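Local coordinates for protein colicin-B (Escherichia coli, PDB 1RH1) that kills Escherichia coli and closely related bacteria by forming channels that depolarise the cytoplasmic membrane and dissipate cellular energy, at residues 319-330 against 348-359; 414-423 against 455-466. All blocks are in the same frame, centred on the assembly; numbering follows the deposited sequence.

Contact 1. Residues 319-330 against 348-359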
loop_
_atom_site.group_PDB
_atom_site.type_symbol
_atom_site.label_atom_id
_atom_site.label_comp_id
_atom_site.label_asym_id
_atom_site.label_seq_id
_atom_site.Cartn_x
_atom_site.Cartn_y
_atom_site.Cartn_z
ATOM N N LYS A 319 16.541 -0.303 2.686
ATOM C CA LYS A 319 16.967 0.588 1.620
ATOM C C LYS A 319 18.093 1.539 2.031
ATOM O O LYS A 319 18.998 1.816 1.236
ATOM C CB LYS A 319 15.758 1.383 1.168
ATOM C CG LYS A 319 15.923 2.427 0.074
ATOM C CD LYS A 319 16.084 1.730 -1.272
ATOM C CE LYS A 319 15.263 2.468 -2.347
ATOM N NZ LYS A 319 15.002 1.616 -3.507
ATOM N N THR A 320 18.071 2.022 3.287
ATOM C CA THR A 320 19.084 2.964 3.719
ATOM C C THR A 320 20.404 2.271 4.005
ATOM O O THR A 320 21.441 2.883 3.759
ATOM C CB THR A 320 18.653 3.774 4.994
ATOM O OG1 THR A 320 18.949 2.988 6.126
ATOM C CG2 THR A 320 17.177 4.127 5.016
ATOM N N VAL A 321 20.431 1.031 4.518
ATOM C CA VAL A 321 21.721 0.386 4.780
ATOM C C VAL A 321 22.309 -0.137 3.482
ATOM O O VAL A 321 23.523 -0.198 3.317
ATOM C CB VAL A 321 21.613 -0.794 5.813
ATOM C CG1 VAL A 321 20.911 -0.200 7.002
ATOM C CG2 VAL A 321 20.818 -2.000 5.364
ATOM N N LEU A 322 21.455 -0.479 2.524
ATOM C CA LEU A 322 21.969 -0.898 1.244
ATOM C C LEU A 322 22.533 0.326 0.520
ATOM O O LEU A 322 23.608 0.175 -0.073
ATOM C CB LEU A 322 20.844 -1.575 0.430
ATOM C CG LEU A 322 20.346 -2.973 0.829
ATOM C CD1 LEU A 322 19.026 -3.219 0.138
ATOM C CD2 LEU A 322 21.337 -4.056 0.446
ATOM N N THR A 323 21.921 1.538 0.594
ATOM C CA THR A 323 22.511 2.671 -0.115
ATOM C C THR A 323 23.788 3.121 0.555
ATOM O O THR A 323 24.748 3.368 -0.166
ATOM C CB THR A 323 21.622 3.916 -0.212
ATOM O OG1 THR A 323 21.456 4.428 1.099
ATOM C CG2 THR A 323 20.307 3.600 -0.892
ATOM N N LYS A 324 23.862 3.210 1.886
ATOM C CA LYS A 324 25.133 3.499 2.517
ATOM C C LYS A 324 26.158 2.408 2.178
ATOM O O LYS A 324 27.302 2.767 1.900
ATOM C CB LYS A 324 24.963 3.597 4.032
ATOM C CG LYS A 324 26.175 4.107 4.831
ATOM C CD LYS A 324 26.559 5.507 4.361
ATOM C CE LYS A 324 27.468 6.302 5.302
ATOM N NZ LYS A 324 28.804 5.758 5.431
ATOM N N THR A 325 25.829 1.104 2.106
ATOM C CA THR A 325 26.830 0.087 1.802
ATOM C C THR A 325 27.440 0.302 0.433
ATOM O O THR A 325 28.655 0.337 0.284
ATOM C CB THR A 325 26.208 -1.314 1.880
ATOM O OG1 THR A 325 25.837 -1.480 3.231
ATOM C CG2 THR A 325 27.150 -2.438 1.533
ATOM N N SER A 326 26.561 0.537 -0.541
ATOM C CA SER A 326 26.912 0.827 -1.919
ATOM C C SER A 326 27.959 1.934 -1.983
ATOM O O SER A 326 29.018 1.774 -2.576
ATOM C CB SER A 326 25.665 1.252 -2.637
ATOM O OG SER A 326 25.908 1.397 -4.015
ATOM N N GLU A 327 27.705 3.029 -1.273
ATOM C CA GLU A 327 28.578 4.183 -1.229
ATOM C C GLU A 327 29.921 3.819 -0.620
ATOM O O GLU A 327 30.951 4.184 -1.181
ATOM C CB GLU A 327 27.821 5.214 -0.443
ATOM C CG GLU A 327 28.346 6.619 -0.244
ATOM C CD GLU A 327 27.450 7.393 0.738
ATOM O OE1 GLU A 327 27.882 7.659 1.868
ATOM O OE2 GLU A 327 26.309 7.715 0.379
ATOM N N VAL A 328 29.951 3.046 0.467
ATOM C CA VAL A 328 31.197 2.632 1.108
ATOM C C VAL A 328 31.983 1.677 0.226
ATOM O O VAL A 328 33.203 1.753 0.134
ATOM C CB VAL A 328 30.872 1.970 2.454
ATOM C CG1 VAL A 328 32.122 1.426 3.104
ATOM C CG2 VAL A 328 30.245 3.001 3.373
ATOM N N ILE A 329 31.288 0.760 -0.443
ATOM C CA ILE A 329 31.926 -0.173 -1.362
ATOM C C ILE A 329 32.499 0.603 -2.533
ATOM O O ILE A 329 33.485 0.170 -3.112
ATOM C CB ILE A 329 30.882 -1.222 -1.841
ATOM C CG1 ILE A 329 30.447 -2.045 -0.657
ATOM C CG2 ILE A 329 31.445 -2.141 -2.907
ATOM C CD1 ILE A 329 31.576 -2.649 0.195
ATOM N N ILE A 330 31.930 1.755 -2.900
ATOM C CA ILE A 330 32.495 2.517 -3.989
ATOM C C ILE A 330 33.671 3.338 -3.570
ATOM O O ILE A 330 34.593 3.483 -4.377
ATOM C CB ILE A 330 31.423 3.388 -4.595
ATOM C CG1 ILE A 330 30.660 2.424 -5.492
ATOM C CG2 ILE A 330 31.946 4.609 -5.384
ATOM C CD1 ILE A 330 29.340 3.020 -5.998
ATOM N N SER A 348 34.247 -2.834 -8.063
ATOM C CA SER A 348 33.501 -2.188 -7.000
ATOM C C SER A 348 32.205 -1.563 -7.478
ATOM O O SER A 348 31.222 -1.744 -6.763
ATOM C CB SER A 348 34.329 -1.114 -6.345
ATOM O OG SER A 348 35.349 -1.782 -5.618
ATOM N N ARG A 349 32.130 -0.931 -8.678
ATOM C CA ARG A 349 30.861 -0.405 -9.196
ATOM C C ARG A 349 29.878 -1.567 -9.212
ATOM O O ARG A 349 28.832 -1.454 -8.585
ATOM C CB ARG A 349 30.892 0.107 -10.649
ATOM C CG ARG A 349 31.936 1.103 -11.142
ATOM C CD ARG A 349 31.938 2.474 -10.478
ATOM N NE ARG A 349 33.144 2.689 -9.668
ATOM C CZ ARG A 349 34.105 3.602 -9.926
ATOM N NH1 ARG A 349 34.054 4.427 -10.981
ATOM N NH2 ARG A 349 35.138 3.702 -9.087
ATOM N N GLU A 350 30.273 -2.695 -9.836
ATOM C CA GLU A 350 29.488 -3.932 -9.862
ATOM C C GLU A 350 29.085 -4.471 -8.490
ATOM O O GLU A 350 27.907 -4.774 -8.308
ATOM C CB GLU A 350 30.243 -5.054 -10.561
ATOM C CG GLU A 350 30.355 -4.996 -12.065
ATOM C CD GLU A 350 29.081 -5.423 -12.776
ATOM O OE1 GLU A 350 28.291 -4.558 -13.173
ATOM O OE2 GLU A 350 28.883 -6.631 -12.932
ATOM N N ILE A 351 29.976 -4.596 -7.491
ATOM C CA ILE A 351 29.566 -5.119 -6.199
ATOM C C ILE A 351 28.600 -4.141 -5.567
ATOM O O ILE A 351 27.525 -4.553 -5.137
ATOM C CB ILE A 351 30.778 -5.345 -5.288
ATOM C CG1 ILE A 351 31.651 -6.429 -5.889
ATOM C CG2 ILE A 351 30.329 -5.789 -3.921
ATOM C CD1 ILE A 351 32.758 -7.017 -4.990
ATOM N N ALA A 352 28.906 -2.847 -5.586
ATOM C CA ALA A 352 27.974 -1.869 -5.076
ATOM C C ALA A 352 26.661 -1.868 -5.843
ATOM O O ALA A 352 25.626 -1.730 -5.208
ATOM C CB ALA A 352 28.573 -0.512 -5.169
ATOM N N GLU A 353 26.641 -2.058 -7.174
ATOM C CA GLU A 353 25.402 -2.124 -7.966
ATOM C C GLU A 353 24.568 -3.298 -7.471
ATOM O O GLU A 353 23.396 -3.152 -7.117
ATOM C CB GLU A 353 25.695 -2.327 -9.461
ATOM C CG GLU A 353 26.113 -1.056 -10.230
ATOM C CD GLU A 353 26.779 -1.219 -11.620
ATOM O OE1 GLU A 353 26.458 -2.163 -12.364
ATOM O OE2 GLU A 353 27.629 -0.377 -11.962
ATOM N N ASN A 354 25.209 -4.464 -7.355
ATOM C CA ASN A 354 24.565 -5.652 -6.842
ATOM C C ASN A 354 24.018 -5.552 -5.429
ATOM O O ASN A 354 22.987 -6.151 -5.112
ATOM C CB ASN A 354 25.545 -6.785 -6.910
ATOM C CG ASN A 354 25.414 -7.520 -8.220
ATOM O OD1 ASN A 354 25.720 -7.002 -9.293
ATOM N ND2 ASN A 354 24.924 -8.756 -8.116
ATOM N N ILE A 355 24.706 -4.804 -4.565
ATOM C CA ILE A 355 24.243 -4.661 -3.202
ATOM C C ILE A 355 23.080 -3.680 -3.221
ATOM O O ILE A 355 22.042 -3.939 -2.597
ATOM C CB ILE A 355 25.387 -4.142 -2.281
ATOM C CG1 ILE A 355 26.524 -5.133 -2.213
ATOM C CG2 ILE A 355 24.862 -3.967 -0.873
ATOM C CD1 ILE A 355 27.722 -4.690 -1.357
ATOM N N ASN A 356 23.223 -2.596 -4.005
ATOM C CA ASN A 356 22.214 -1.563 -4.026
ATOM C C ASN A 356 20.891 -2.031 -4.592
ATOM O O ASN A 356 19.877 -1.353 -4.464
ATOM C CB ASN A 356 22.677 -0.379 -4.824
ATOM C CG ASN A 356 22.024 0.860 -4.243
ATOM O OD1 ASN A 356 21.057 1.414 -4.756
ATOM N ND2 ASN A 356 22.528 1.305 -3.103
ATOM N N ASN A 357 20.877 -3.213 -5.196
ATOM C CA ASN A 357 19.648 -3.816 -5.697
ATOM C C ASN A 357 19.267 -5.130 -5.019
ATOM O O ASN A 357 18.178 -5.665 -5.229
ATOM C CB ASN A 357 19.780 -4.076 -7.186
ATOM C CG ASN A 357 20.115 -2.840 -7.978
ATOM O OD1 ASN A 357 20.784 -2.976 -8.996
ATOM N ND2 ASN A 357 19.692 -1.645 -7.543
ATOM N N PHE A 358 20.178 -5.647 -4.192
ATOM C CA PHE A 358 20.051 -6.889 -3.472
ATOM C C PHE A 358 18.811 -7.020 -2.615
ATOM O O PHE A 358 18.553 -8.092 -2.099
ATOM C CB PHE A 358 21.264 -7.023 -2.642
ATOM C CG PHE A 358 21.516 -8.438 -2.237
ATOM C CD1 PHE A 358 22.214 -9.248 -3.111
ATOM C CD2 PHE A 358 21.095 -8.891 -0.991
ATOM C CE1 PHE A 358 22.503 -10.552 -2.737
ATOM C CE2 PHE A 358 21.379 -10.183 -0.618
ATOM C CZ PHE A 358 22.082 -11.009 -1.492
ATOM N N GLN A 359 18.013 -5.970 -2.436
ATOM C CA GLN A 359 16.760 -6.038 -1.710
ATOM C C GLN A 359 15.841 -7.138 -2.249
ATOM O O GLN A 359 15.565 -7.305 -3.443
ATOM C CB GLN A 359 16.137 -4.668 -1.814
ATOM C CG GLN A 359 14.940 -4.468 -0.913
ATOM C CD GLN A 359 14.727 -2.989 -0.632
ATOM O OE1 GLN A 359 15.312 -2.121 -1.297
ATOM N NE2 GLN A 359 13.907 -2.651 0.371
#
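I329 meets I351, A352 and I355 with its two branches divided by the first torsion: CG2 stands anti to the backbone N and CG1 anti to the carbonyl carbon (chi1 -65°). The CG2 methyl therefore drops onto the backbone of 348-359, 3.8 Å from A352 N, and also meets I351 CG2. CG1 turns the other way, to I355 CD1. I329 is thus a knob in the hole formed by S348, I351, A352 and I355; a beta-branched side chain suits the place because it fills two directions at once.

At S326 and A352 the CA atoms of the two helices come within 4.3 Å, an approach that small side chains permit. S326 OG, anti to its own N (chi1 -173°), gives a weak, long hydrogen bond to A352 O, 3.4 Å away, while I330 CG1 lies against A352 CB. The N356 amide reaches over S326 CB, with ND2 3.2 Å from it, and over the backbone of T323.

Toward Q359 the contact is carried by L322: CD2 lies 3.1 Å from I355 O and beside I355 CG2, CD1 meets Q359 CB (3.8 Å), and the branched end bridges the helix and the turn that follows it. T325 suits the apolar side: OG1 turns back to V321 O at 2.6 Å and its CG2 methyl meets I355. At the exposed margin the side chains of K319 and Q359 cross at about a right angle, the lysine's CD nearest Q359 OE1.

The axes of the two segments are 8.2 Å apart and antiparallel (178°): a helical hairpin inside the all-helical pore-forming domain of a channel colicin.

Contact 2. Residues 414-423 against 455-466; sequences TFKAADYAIK and MASAVALSLFSL
L463 is the residue on which F415 and Y420 both close. Its CD2 methyl lies 3.4 Å from Y420 CD2, and CD1 sits in the plane of the Y420 ring at its edge while also reaching F415 CZ at 3.7 Å. The fork of a leucine suits the place because CD2 packs on Y420 while CD1 touches both rings. It is carried outward from helix 457-472 by a first torsion that sets CG anti to the backbone N (chi1 178°).

F415 enters beside it, its side chain crossing that of L463 at about a right angle. The far end of the ring reaches the helix backbone, CE1 lying 3.5 Å from L463 CA, and CZ meets L466 CD1 at 3.4 Å, the two side chains coming from opposite directions. T414 adds its CG2 methyl to the same L466.

Just before the helix, M455 sends its flexible thioether chain toward Y420, where CE is 3.6 Å from OH. V459 CG1 touches that hydroxyl oxygen too, 3.8 Å away. K423 crosses L463 with its aliphatic CD and meets M455 CE end on; its NZ bends back to D419 O in a weak bond, so the charge turns aside while the methylenes pack.

The two aromatic residues also steady each other: Y420 CD2 lies 3.8 Å above one face of the F415 ring, offset toward its rim.

Beyond this shell, W450 of helix 441-452 touches both K423 and M455, and F408 touches F415. L466 and S465 turn to T325 on helix 291-340, and F464 faces helices 441-452 and 479-495. The contact thus fastens the loop before helix 420-435 and its first turn against the N-terminal part of helix 457-472, a predicted membrane-spanning segment, within a bundle of helices.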
loop_
_atom_site.group_PDB
_atom_site.type_symbol
_atom_site.label_atom_id
_atom_site.label_comp_id
_atom_site.label_asym_id
_atom_site.label_seq_id
_atom_site.Cartn_x
_atom_site.Cartn_y
_atom_site.Cartn_z
ATOM N N THR A 414 21.028 3.879 9.860
ATOM C CA THR A 414 21.584 2.660 9.323
ATOM C C THR A 414 21.551 1.367 10.176
ATOM O O THR A 414 22.475 1.261 10.981
ATOM C CB THR A 414 23.015 3.067 8.930
ATOM O OG1 THR A 414 22.973 4.351 8.324
ATOM C CG2 THR A 414 23.634 2.076 7.975
ATOM N N PHE A 415 20.569 0.405 10.079
ATOM C CA PHE A 415 20.406 -0.977 10.659
ATOM C C PHE A 415 19.255 -1.286 11.646
ATOM O O PHE A 415 18.374 -2.024 11.194
ATOM C CB PHE A 415 21.657 -1.572 11.432
ATOM C CG PHE A 415 23.035 -1.709 10.796
ATOM C CD1 PHE A 415 23.208 -2.318 9.558
ATOM C CD2 PHE A 415 24.134 -1.164 11.486
ATOM C CE1 PHE A 415 24.494 -2.370 9.010
ATOM C CE2 PHE A 415 25.413 -1.222 10.929
ATOM C CZ PHE A 415 25.591 -1.825 9.687
ATOM N N LYS A 416 19.328 -0.828 12.947
ATOM C CA LYS A 416 18.439 -0.869 14.161
ATOM C C LYS A 416 18.968 -1.661 15.390
ATOM O O LYS A 416 19.338 -2.825 15.244
ATOM C CB LYS A 416 17.014 -1.450 13.853
ATOM C CG LYS A 416 15.815 -1.202 14.814
ATOM C CD LYS A 416 15.301 0.261 14.899
ATOM C CE LYS A 416 14.449 0.763 13.716
ATOM N NZ LYS A 416 14.318 2.217 13.683
ATOM N N ALA A 417 19.018 -1.099 16.627
ATOM C CA ALA A 417 19.504 -1.717 17.893
ATOM C C ALA A 417 20.939 -2.243 18.076
ATOM O O ALA A 417 21.317 -3.187 17.378
ATOM C CB ALA A 417 18.618 -2.894 18.293
ATOM N N ALA A 418 21.763 -1.720 19.018
ATOM C CA ALA A 418 23.147 -2.171 19.232
ATOM C C ALA A 418 23.445 -3.487 20.011
ATOM O O ALA A 418 23.881 -3.641 21.163
ATOM C CB ALA A 418 23.873 -1.019 19.876
ATOM N N ASP A 419 23.020 -4.440 19.175
ATOM C CA ASP A 419 23.116 -5.895 19.181
ATOM C C ASP A 419 24.088 -6.267 18.076
ATOM O O ASP A 419 24.484 -7.415 17.895
ATOM C CB ASP A 419 21.793 -6.488 18.839
ATOM C CG ASP A 419 21.042 -7.148 19.980
ATOM O OD1 ASP A 419 20.027 -7.788 19.693
ATOM O OD2 ASP A 419 21.451 -7.041 21.139
ATOM N N TYR A 420 24.337 -5.217 17.279
ATOM C CA TYR A 420 25.213 -5.127 16.147
ATOM C C TYR A 420 26.599 -4.870 16.609
ATOM O O TYR A 420 27.496 -5.241 15.865
ATOM C CB TYR A 420 24.823 -3.998 15.228
ATOM C CG TYR A 420 23.602 -4.353 14.402
ATOM C CD1 TYR A 420 22.332 -4.343 14.975
ATOM C CD2 TYR A 420 23.766 -4.708 13.071
ATOM C CE1 TYR A 420 21.229 -4.695 14.220
ATOM C CE2 TYR A 420 22.659 -5.058 12.311
ATOM C CZ TYR A 420 21.396 -5.044 12.892
ATOM O OH TYR A 420 20.285 -5.341 12.127
ATOM N N ALA A 421 26.829 -4.258 17.778
ATOM C CA ALA A 421 28.196 -4.076 18.239
ATOM C C ALA A 421 28.904 -5.409 18.431
ATOM O O ALA A 421 30.081 -5.553 18.118
ATOM C CB ALA A 421 28.198 -3.359 19.542
ATOM N N ILE A 422 28.094 -6.378 18.880
ATOM C CA ILE A 422 28.427 -7.772 19.109
ATOM C C ILE A 422 28.780 -8.428 17.803
ATOM O O ILE A 422 29.785 -9.141 17.745
ATOM C CB ILE A 422 27.234 -8.496 19.741
ATOM C CG1 ILE A 422 26.979 -7.915 21.115
ATOM C CG2 ILE A 422 27.498 -9.964 19.864
ATOM C CD1 ILE A 422 25.755 -8.464 21.873
ATOM N N LYS A 423 27.973 -8.198 16.762
ATOM C CA LYS A 423 28.220 -8.804 15.455
ATOM C C LYS A 423 29.452 -8.227 14.796
ATOM O O LYS A 423 30.293 -8.958 14.270
ATOM C CB LYS A 423 27.015 -8.599 14.558
ATOM C CG LYS A 423 25.796 -9.235 15.206
ATOM C CD LYS A 423 24.648 -9.345 14.233
ATOM C CE LYS A 423 23.528 -10.215 14.805
ATOM N NZ LYS A 423 22.704 -9.483 15.746
ATOM N N MET A 455 18.028 -12.685 10.267
ATOM C CA MET A 455 18.323 -11.390 9.620
ATOM C C MET A 455 18.092 -11.490 8.131
ATOM O O MET A 455 18.425 -12.496 7.505
ATOM C CB MET A 455 19.788 -10.959 9.858
ATOM C CG MET A 455 20.316 -9.604 9.355
ATOM S SD MET A 455 21.990 -9.258 9.927
ATOM C CE MET A 455 21.560 -8.640 11.501
ATOM N N ALA A 456 17.476 -10.437 7.589
ATOM C CA ALA A 456 17.245 -10.314 6.154
ATOM C C ALA A 456 18.571 -10.377 5.388
ATOM O O ALA A 456 19.468 -9.640 5.784
ATOM C CB ALA A 456 16.575 -8.984 5.888
ATOM N N SER A 457 18.784 -11.206 4.352
ATOM C CA SER A 457 20.059 -11.293 3.642
ATOM C C SER A 457 20.657 -9.954 3.272
ATOM O O SER A 457 21.842 -9.724 3.504
ATOM C CB SER A 457 19.973 -12.045 2.327
ATOM O OG SER A 457 19.786 -13.441 2.426
ATOM N N ALA A 458 19.828 -9.047 2.746
ATOM C CA ALA A 458 20.276 -7.708 2.405
ATOM C C ALA A 458 20.867 -6.972 3.609
ATOM O O ALA A 458 21.983 -6.472 3.487
ATOM C CB ALA A 458 19.106 -6.918 1.850
ATOM N N VAL A 459 20.207 -6.943 4.777
ATOM C CA VAL A 459 20.752 -6.330 5.987
ATOM C C VAL A 459 22.036 -7.074 6.408
ATOM O O VAL A 459 23.024 -6.445 6.797
ATOM C CB VAL A 459 19.701 -6.392 7.121
ATOM C CG1 VAL A 459 20.140 -5.603 8.312
ATOM C CG2 VAL A 459 18.427 -5.748 6.692
ATOM N N ALA A 460 22.119 -8.407 6.312
ATOM C CA ALA A 460 23.337 -9.111 6.675
ATOM C C ALA A 460 24.476 -8.846 5.711
ATOM O O ALA A 460 25.639 -8.922 6.103
ATOM C CB ALA A 460 23.104 -10.593 6.707
ATOM N N LEU A 461 24.168 -8.542 4.448
ATOM C CA LEU A 461 25.190 -8.187 3.479
ATOM C C LEU A 461 25.742 -6.806 3.808
ATOM O O LEU A 461 26.950 -6.592 3.736
ATOM C CB LEU A 461 24.648 -8.102 2.075
ATOM C CG LEU A 461 25.242 -8.979 0.986
ATOM C CD1 LEU A 461 24.708 -8.423 -0.305
ATOM C CD2 LEU A 461 26.765 -8.983 0.952
ATOM N N SER A 462 24.876 -5.857 4.188
ATOM C CA SER A 462 25.300 -4.513 4.500
ATOM C C SER A 462 26.243 -4.468 5.671
ATOM O O SER A 462 27.389 -4.109 5.450
ATOM C CB SER A 462 24.110 -3.681 4.779
ATOM O OG SER A 462 23.513 -3.528 3.507
ATOM N N LEU A 463 25.850 -4.868 6.885
ATOM C CA LEU A 463 26.719 -4.959 8.056
ATOM C C LEU A 463 28.066 -5.593 7.770
ATOM O O LEU A 463 29.074 -5.056 8.191
ATOM C CB LEU A 463 25.986 -5.753 9.101
ATOM C CG LEU A 463 26.569 -6.100 10.434
ATOM C CD1 LEU A 463 26.921 -4.881 11.240
ATOM C CD2 LEU A 463 25.511 -6.869 11.181
ATOM N N PHE A 464 28.130 -6.669 7.002
ATOM C CA PHE A 464 29.378 -7.310 6.690
ATOM C C PHE A 464 30.230 -6.464 5.786
ATOM O O PHE A 464 31.437 -6.317 5.993
ATOM C CB PHE A 464 29.108 -8.608 6.015
ATOM C CG PHE A 464 30.365 -9.387 5.700
ATOM C CD1 PHE A 464 31.123 -9.928 6.733
ATOM C CD2 PHE A 464 30.746 -9.567 4.379
ATOM C CE1 PHE A 464 32.266 -10.650 6.424
ATOM C CE2 PHE A 464 31.894 -10.295 4.083
ATOM C CZ PHE A 464 32.654 -10.836 5.107
ATOM N N SER A 465 29.578 -5.950 4.744
ATOM C CA SER A 465 30.257 -5.107 3.776
ATOM C C SER A 465 30.641 -3.776 4.388
ATOM O O SER A 465 31.769 -3.354 4.193
ATOM C CB SER A 465 29.371 -4.867 2.584
ATOM O OG SER A 465 29.028 -6.107 1.990
ATOM N N LEU A 466 29.755 -3.120 5.140
ATOM C CA LEU A 466 30.057 -1.911 5.865
ATOM C C LEU A 466 31.177 -2.117 6.864
ATOM O O LEU A 466 32.140 -1.363 6.801
ATOM C CB LEU A 466 28.880 -1.433 6.630
ATOM C CG LEU A 466 27.801 -0.747 5.869
ATOM C CD1 LEU A 466 26.715 -0.358 6.841
ATOM C CD2 LEU A 466 28.324 0.512 5.221
#

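How the contacts relate
Both contacts belong to the pore-forming domain and meet where helix 291-340 lies beside helix 457-472: T325 OG1 and S462 OG are 3.1 Å apart, a probable hydrogen bond, and V321 CG1 packs on F415 N. Contact 1 joins two antiparallel helices along their lengths and is partly buried, with polar and charged side chains such as K319 at its margin. Contact 2 is smaller but more buried, joining a loop and helix start to another helix through aromatic, leucine and methionine packing, without a hydrogen bond between its segments. In contact 1 S326 and A352 let the helices close up; in contact 2 rings and leucines span a wider gap.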